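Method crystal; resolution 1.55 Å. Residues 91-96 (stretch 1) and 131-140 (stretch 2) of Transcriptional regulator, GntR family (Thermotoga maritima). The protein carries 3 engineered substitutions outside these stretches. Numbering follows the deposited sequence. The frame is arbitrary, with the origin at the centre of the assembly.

Stretch 1 (91-96) HLNERY
Stretch 2 131-140: AETIKNLYTY

Stretch 2 opens with the end of a helix that begins earlier in the chain, residues 131-135, and then unwinds into a turn that carries the chain to its C-terminus. Stretch 1 passes crosswise to the helix; its third residue, Asn93, is extended (phi/psi -150/128), and Arg95 occupies the N-cap position before a helix that starts at Tyr96. The closest register point is Asn93 to Thr133, with their CA atoms 5.6 Å apart, and the two stretches together bury 363 Å².

Ala131 does not reach stretch 1, but its O accepts a bond from Lys135 N at 2.9 Å, a normal helical link. Glu132 (chi1 m, chi2 -119°) points its CA-to-CB bond toward stretch 1 and meets Arg95, whose chi1 to chi3 are all t, so that the extended chain carries its charge across. Arg95 NE and Glu132 OE2 form a long salt bridge of 3.8 Å, with the carboxylate oxygen at the guanidinium edge, near its plane. Water 1 reinforces the pairing: it accepts from Arg95 NH2 at 3.1 Å and donates to Glu132 OE1 at 3.2 Å.

Thr133 (chi1 m) is buried, and its CA-to-CB bond points sideways to stretch 1. A small, branched side chain suits this close approach: its CG2 lies 3.9 Å from Leu92 CB, a nonpolar contact, while its OG1 lies 3.9 Å from Asn93 CB. Leu92 itself is m,t and directs its CB toward the helix. Ile134 and Lys135, the latter with every chi t, stay clear.

Asn136 (-107/12, chi1 m) is the first residue to leave helical geometry. Its ND2 donates to Glu132 O at 3.1 Å, so the side chain engages a carbonyl of the final turn, to which the backbone bond from Asn136 N is weak at 3.2 Å. The same amide nitrogen, ND2, lies 3.6 Å from ND2 of Asn93 (chi1 t, chi2 -125°); both are NH2 groups, donors with no acceptor between them, so this is mere packing.

A type I turn runs from Asn136 to Thr139, closed by Thr139 N to Asn136 O at 3.2 Å, with Leu137 (t,p) and Tyr138 (chi1 m) within it. After the turn, Tyr140 (chi1 m, chi2 -77°) comes back to stretch 1: although its CA-to-CB bond points sideways, its long ring brings OH to Leu92, where it donates to Leu92 O at 2.8 Å. This is the sole direct hydrogen bond between the stretches, and the carbonyl oxygen lies at the ring's edge, near its plane.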

ATOM      1  N   HIS A  91       9.638 -17.236  -8.821  1.00 15.85           N
ATOM      2  CA  HIS A  91      10.331 -18.436  -9.291  1.00 14.98           C
ATOM      3  C   HIS A  91       9.556 -19.755  -9.075  1.00 15.40           C
ATOM      4  O   HIS A  91       9.985 -20.842  -9.523  1.00 16.96           O
ATOM      5  CB  HIS A  91      11.722 -18.526  -8.663  1.00 15.39           C
ATOM      6  CG  HIS A  91      12.731 -17.629  -9.293  1.00 15.37           C
ATOM      7  ND1 HIS A  91      12.901 -16.295  -8.971  1.00 20.01           N
ATOM      8  CD2 HIS A  91      13.636 -17.898 -10.270  1.00 20.88           C
ATOM      9  CE1 HIS A  91      13.851 -15.781  -9.736  1.00 23.61           C
ATOM     10  NE2 HIS A  91      14.326 -16.735 -10.504  1.00 26.88           N
ATOM     11  N   LEU A  92       8.381 -19.677  -8.469  1.00 15.18           N
ATOM     12  CA  LEU A  92       7.596 -20.880  -8.205  1.00 16.28           C
ATOM     13  C   LEU A  92       6.976 -21.396  -9.429  1.00 16.92           C
ATOM     14  O   LEU A  92       6.700 -22.599  -9.507  1.00 20.36           O
ATOM     15  CB  LEU A  92       6.475 -20.622  -7.188  1.00 16.29           C
ATOM     16  CG  LEU A  92       6.978 -20.372  -5.779  1.00 16.40           C
ATOM     17  CD1 LEU A  92       5.772 -19.983  -4.866  1.00 17.97           C
ATOM     18  CD2 LEU A  92       7.762 -21.552  -5.186  1.00 22.74           C
ATOM     19  N   ASN A  93       6.729 -20.558 -10.412  1.00 18.96           N
ATOM     20  CA  ASN A  93       6.038 -20.977 -11.614  1.00 19.72           C
ATOM     21  C   ASN A  93       6.512 -20.163 -12.787  1.00 16.48           C
ATOM     22  O   ASN A  93       6.490 -19.005 -12.738  1.00 22.92           O
ATOM     23  CB  ASN A  93       4.545 -20.808 -11.424  1.00 26.25           C
ATOM     24  CG  ASN A  93       3.728 -21.354 -12.584  1.00 26.26           C
ATOM     25  OD1 ASN A  93       2.932 -20.664 -13.164  1.00 33.29           O
ATOM     26  ND2 ASN A  93       3.909 -22.586 -12.879  1.00 21.99           N
ATOM     27  N   GLU A  94       6.923 -20.819 -13.858  1.00 22.30           N
ATOM     28  CA  GLU A  94       7.445 -20.160 -15.054  1.00 27.07           C
ATOM     29  C   GLU A  94       6.388 -19.781 -16.069  1.00 19.62           C
ATOM     30  O   GLU A  94       5.759 -20.657 -16.663  1.00 30.71           O
ATOM     31  CB  GLU A  94       8.343 -21.186 -15.755  1.00 31.95           C
ATOM     32  CG  GLU A  94       8.956 -20.741 -17.055  1.00 35.71           C
ATOM     33  CD  GLU A  94       8.060 -20.957 -18.259  1.00 44.75           C
ATOM     34  OE1 GLU A  94       7.768 -22.137 -18.600  1.00 38.80           O
ATOM     35  OE2 GLU A  94       7.694 -19.948 -18.907  1.00 29.84           O
ATOM     36  N   ARG A  95       6.199 -18.481 -16.263  1.00 21.61           N
ATOM     37  CA  ARG A  95       5.182 -17.992 -17.184  1.00 21.38           C
ATOM     38  C   ARG A  95       5.717 -17.070 -18.260  1.00 32.19           C
ATOM     39  O   ARG A  95       4.967 -16.212 -18.742  1.00 46.96           O
ATOM     40  CB  ARG A  95       4.162 -17.379 -16.225  1.00 29.31           C
ATOM     41  CG  ARG A  95       2.829 -17.182 -16.760  1.00 40.16           C
ATOM     42  CD  ARG A  95       1.937 -16.699 -15.619  1.00 26.72           C
ATOM     43  NE  ARG A  95       0.660 -16.337 -16.175  1.00 26.38           N
ATOM     44  CZ  ARG A  95       0.294 -15.086 -16.452  1.00 20.55           C
ATOM     45  NH1 ARG A  95       1.147 -14.076 -16.282  1.00 21.90           N
ATOM     46  NH2 ARG A  95      -0.921 -14.901 -16.916  1.00 24.43           N
ATOM     47  N   TYR A  96       6.996 -17.147 -18.594  1.00 27.08           N
ATOM     48  CA  TYR A  96       7.660 -16.075 -19.366  1.00 21.33           C
ATOM     49  C   TYR A  96       6.916 -15.421 -20.530  1.00 21.42           C
ATOM     50  O   TYR A  96       6.783 -14.192 -20.624  1.00 21.88           O
ATOM     51  CB  TYR A  96       9.033 -16.597 -19.856  1.00 21.91           C
ATOM     52  CG  TYR A  96       9.915 -17.193 -18.800  1.00 22.17           C
ATOM     53  CD1 TYR A  96      10.094 -16.592 -17.575  1.00 25.54           C
ATOM     54  CD2 TYR A  96      10.565 -18.379 -19.025  1.00 23.74           C
ATOM     55  CE1 TYR A  96      10.898 -17.138 -16.597  1.00 26.96           C
ATOM     56  CE2 TYR A  96      11.380 -18.955 -18.049  1.00 28.23           C
ATOM     57  CZ  TYR A  96      11.539 -18.326 -16.831  1.00 32.13           C
ATOM     58  OH  TYR A  96      12.328 -18.876 -15.834  1.00 31.44           O
ATOM     59  N   ALA A 131      -3.012 -16.755  -9.575  1.00 16.70           N
ATOM     60  CA  ALA A 131      -3.885 -17.873  -9.857  1.00 18.30           C
ATOM     61  C   ALA A 131      -3.085 -19.025 -10.439  1.00 19.91           C
ATOM     62  O   ALA A 131      -3.325 -20.200 -10.090  1.00 20.44           O
ATOM     63  CB  ALA A 131      -5.026 -17.439 -10.786  1.00 21.51           C
ATOM     64  N   GLU A 132      -2.168 -18.721 -11.347  1.00 18.96           N
ATOM     65  CA  GLU A 132      -1.428 -19.783 -12.008  1.00 19.43           C
ATOM     66  C   GLU A 132      -0.432 -20.410 -11.057  1.00 18.36           C
ATOM     67  O   GLU A 132      -0.177 -21.619 -11.110  1.00 19.85           O
ATOM     68  CB  GLU A 132      -0.697 -19.216 -13.234  1.00 22.96           C
ATOM     69  CG  GLU A 132      -1.529 -18.849 -14.359  1.00 28.64           C
ATOM     70  CD  GLU A 132      -1.162 -19.675 -15.585  1.00 68.93           C
ATOM     71  OE1 GLU A 132      -2.066 -19.981 -16.386  1.00 77.37           O
ATOM     72  OE2 GLU A 132       0.030 -20.035 -15.732  1.00 81.63           O
ATOM     73  N   THR A 133       0.143 -19.637 -10.141  1.00 18.39           N
ATOM     74  CA  THR A 133       1.053 -20.173  -9.178  1.00 17.09           C
ATOM     75  C   THR A 133       0.313 -21.114  -8.228  1.00 23.80           C
ATOM     76  O   THR A 133       0.773 -22.230  -7.962  1.00 21.36           O
ATOM     77  CB  THR A 133       1.736 -18.997  -8.406  1.00 21.81           C
ATOM     78  OG1 THR A 133       2.450 -18.199  -9.353  1.00 24.67           O
ATOM     79  CG2 THR A 133       2.714 -19.481  -7.376  1.00 19.49           C
ATOM     80  N   ILE A 134      -0.881 -20.731  -7.790  1.00 18.59           N
ATOM     81  CA  ILE A 134      -1.667 -21.588  -6.919  1.00 20.06           C
ATOM     82  C   ILE A 134      -2.098 -22.871  -7.663  1.00 21.99           C
ATOM     83  O   ILE A 134      -2.114 -23.969  -7.068  1.00 23.39           O
ATOM     84  CB  ILE A 134      -2.881 -20.818  -6.348  1.00 20.57           C
ATOM     85  CG1 ILE A 134      -2.376 -19.662  -5.455  1.00 22.71           C
ATOM     86  CG2 ILE A 134      -3.795 -21.780  -5.537  1.00 25.85           C
ATOM     87  CD1 ILE A 134      -1.447 -20.089  -4.397  1.00 35.18           C
ATOM     88  N   LYS A 135      -2.482 -22.727  -8.919  1.00 22.78           N
ATOM     89  CA  LYS A 135      -2.980 -23.871  -9.723  1.00 24.62           C
ATOM     90  C   LYS A 135      -1.890 -24.902  -9.883  1.00 24.77           C
ATOM     91  O   LYS A 135      -2.172 -26.103 -10.071  1.00 27.73           O
ATOM     92  CB  LYS A 135      -3.397 -23.376 -11.107  1.00 26.04           C
ATOM     93  CG  LYS A 135      -3.890 -24.459 -12.076  1.00 38.74           C
ATOM     94  CD  LYS A 135      -4.328 -23.843 -13.415  1.00 40.47           C
ATOM     95  CE  LYS A 135      -4.922 -24.932 -14.336  1.00 52.94           C
ATOM     96  NZ  LYS A 135      -5.685 -24.324 -15.463  1.00 59.35           N
ATOM     97  N   ASN A 136      -0.641 -24.464  -9.821  1.00 22.85           N
ATOM     98  CA  ASN A 136       0.501 -25.374 -10.060  1.00 25.30           C
ATOM     99  C   ASN A 136       1.262 -25.726  -8.786  1.00 26.54           C
ATOM    100  O   ASN A 136       2.305 -26.354  -8.827  1.00 25.61           O
ATOM    101  CB  ASN A 136       1.427 -24.754 -11.081  1.00 22.00           C
ATOM    102  CG  ASN A 136       0.912 -24.932 -12.476  1.00 26.91           C
ATOM    103  OD1 ASN A 136       0.893 -26.073 -12.979  1.00 36.86           O
ATOM    104  ND2 ASN A 136       0.569 -23.870 -13.127  1.00 29.55           N
ATOM    105  N   LEU A 137       0.699 -25.406  -7.627  1.00 26.37           N
ATOM    106  CA  LEU A 137       1.400 -25.564  -6.367  1.00 22.07           C
ATOM    107  C   LEU A 137       1.583 -27.015  -5.986  1.00 25.58           C
ATOM    108  O   LEU A 137       2.447 -27.374  -5.164  1.00 27.59           O
ATOM    109  CB  LEU A 137       0.644 -24.787  -5.266  1.00 25.18           C
ATOM    110  CG  LEU A 137       1.321 -24.579  -3.932  1.00 28.76           C
ATOM    111  CD1 LEU A 137       2.623 -23.842  -4.094  1.00 24.58           C
ATOM    112  CD2 LEU A 137       0.378 -23.749  -3.052  1.00 26.39           C
ATOM    113  N   TYR A 138       0.800 -27.897  -6.617  1.00 25.33           N
ATOM    114  CA  TYR A 138       0.938 -29.324  -6.374  1.00 31.90           C
ATOM    115  C   TYR A 138       1.260 -30.140  -7.605  1.00 28.02           C
ATOM    116  O   TYR A 138       1.069 -31.369  -7.597  1.00 32.68           O
ATOM    117  CB  TYR A 138      -0.326 -29.854  -5.698  1.00 36.16           C
ATOM    118  CG  TYR A 138      -0.744 -28.933  -4.595  1.00 45.43           C
ATOM    119  CD1 TYR A 138      -0.045 -28.915  -3.406  1.00 49.26           C
ATOM    120  CD2 TYR A 138      -1.800 -28.027  -4.760  1.00 46.66           C
ATOM    121  CE1 TYR A 138      -0.398 -28.049  -2.394  1.00 44.59           C
ATOM    122  CE2 TYR A 138      -2.158 -27.176  -3.755  1.00 46.07           C
ATOM    123  CZ  TYR A 138      -1.455 -27.187  -2.572  1.00 39.70           C
ATOM    124  OH  TYR A 138      -1.795 -26.306  -1.553  1.00 52.58           O
ATOM    125  N   THR A 139       1.860 -29.501  -8.590  1.00 33.38           N
ATOM    126  CA  THR A 139       2.232 -30.156  -9.848  1.00 29.85           C
ATOM    127  C   THR A 139       3.734 -30.286  -9.989  1.00 34.19           C
ATOM    128  O   THR A 139       4.226 -30.548 -11.089  1.00 35.51           O
ATOM    129  CB  THR A 139       1.693 -29.339 -11.077  1.00 39.50           C
ATOM    130  OG1 THR A 139       2.390 -28.090 -11.223  1.00 45.06           O
ATOM    131  CG2 THR A 139       0.236 -29.055 -10.924  1.00 43.72           C
ATOM    132  N   TYR A 140       4.470 -30.142  -8.876  1.00 29.11           N
ATOM    133  CA  TYR A 140       5.936 -30.269  -8.928  1.00 26.97           C
ATOM    134  C   TYR A 140       6.368 -31.686  -9.112  1.00 38.71           C
ATOM    135  O   TYR A 140       5.577 -32.571  -8.737  1.00 33.58           O
ATOM    136  CB  TYR A 140       6.601 -29.707  -7.676  1.00 25.89           C
ATOM    137  CG  TYR A 140       6.412 -28.208  -7.591  1.00 25.37           C
ATOM    138  CD1 TYR A 140       7.156 -27.321  -8.373  1.00 29.01           C
ATOM    139  CD2 TYR A 140       5.447 -27.680  -6.766  1.00 22.86           C
ATOM    140  CE1 TYR A 140       6.979 -25.963  -8.294  1.00 23.62           C
ATOM    141  CE2 TYR A 140       5.233 -26.325  -6.705  1.00 21.36           C
ATOM    142  CZ  TYR A 140       5.995 -25.459  -7.475  1.00 19.85           C
ATOM    143  OH  TYR A 140       5.751 -24.094  -7.378  1.00 21.44           O
ATOM    144  OXT TYR A 140       7.508 -31.905  -9.563  1.00 39.31           O
TER
HETATM  145  O   HOH W   1      -3.227 -17.009 -16.956  1.00 56.29           O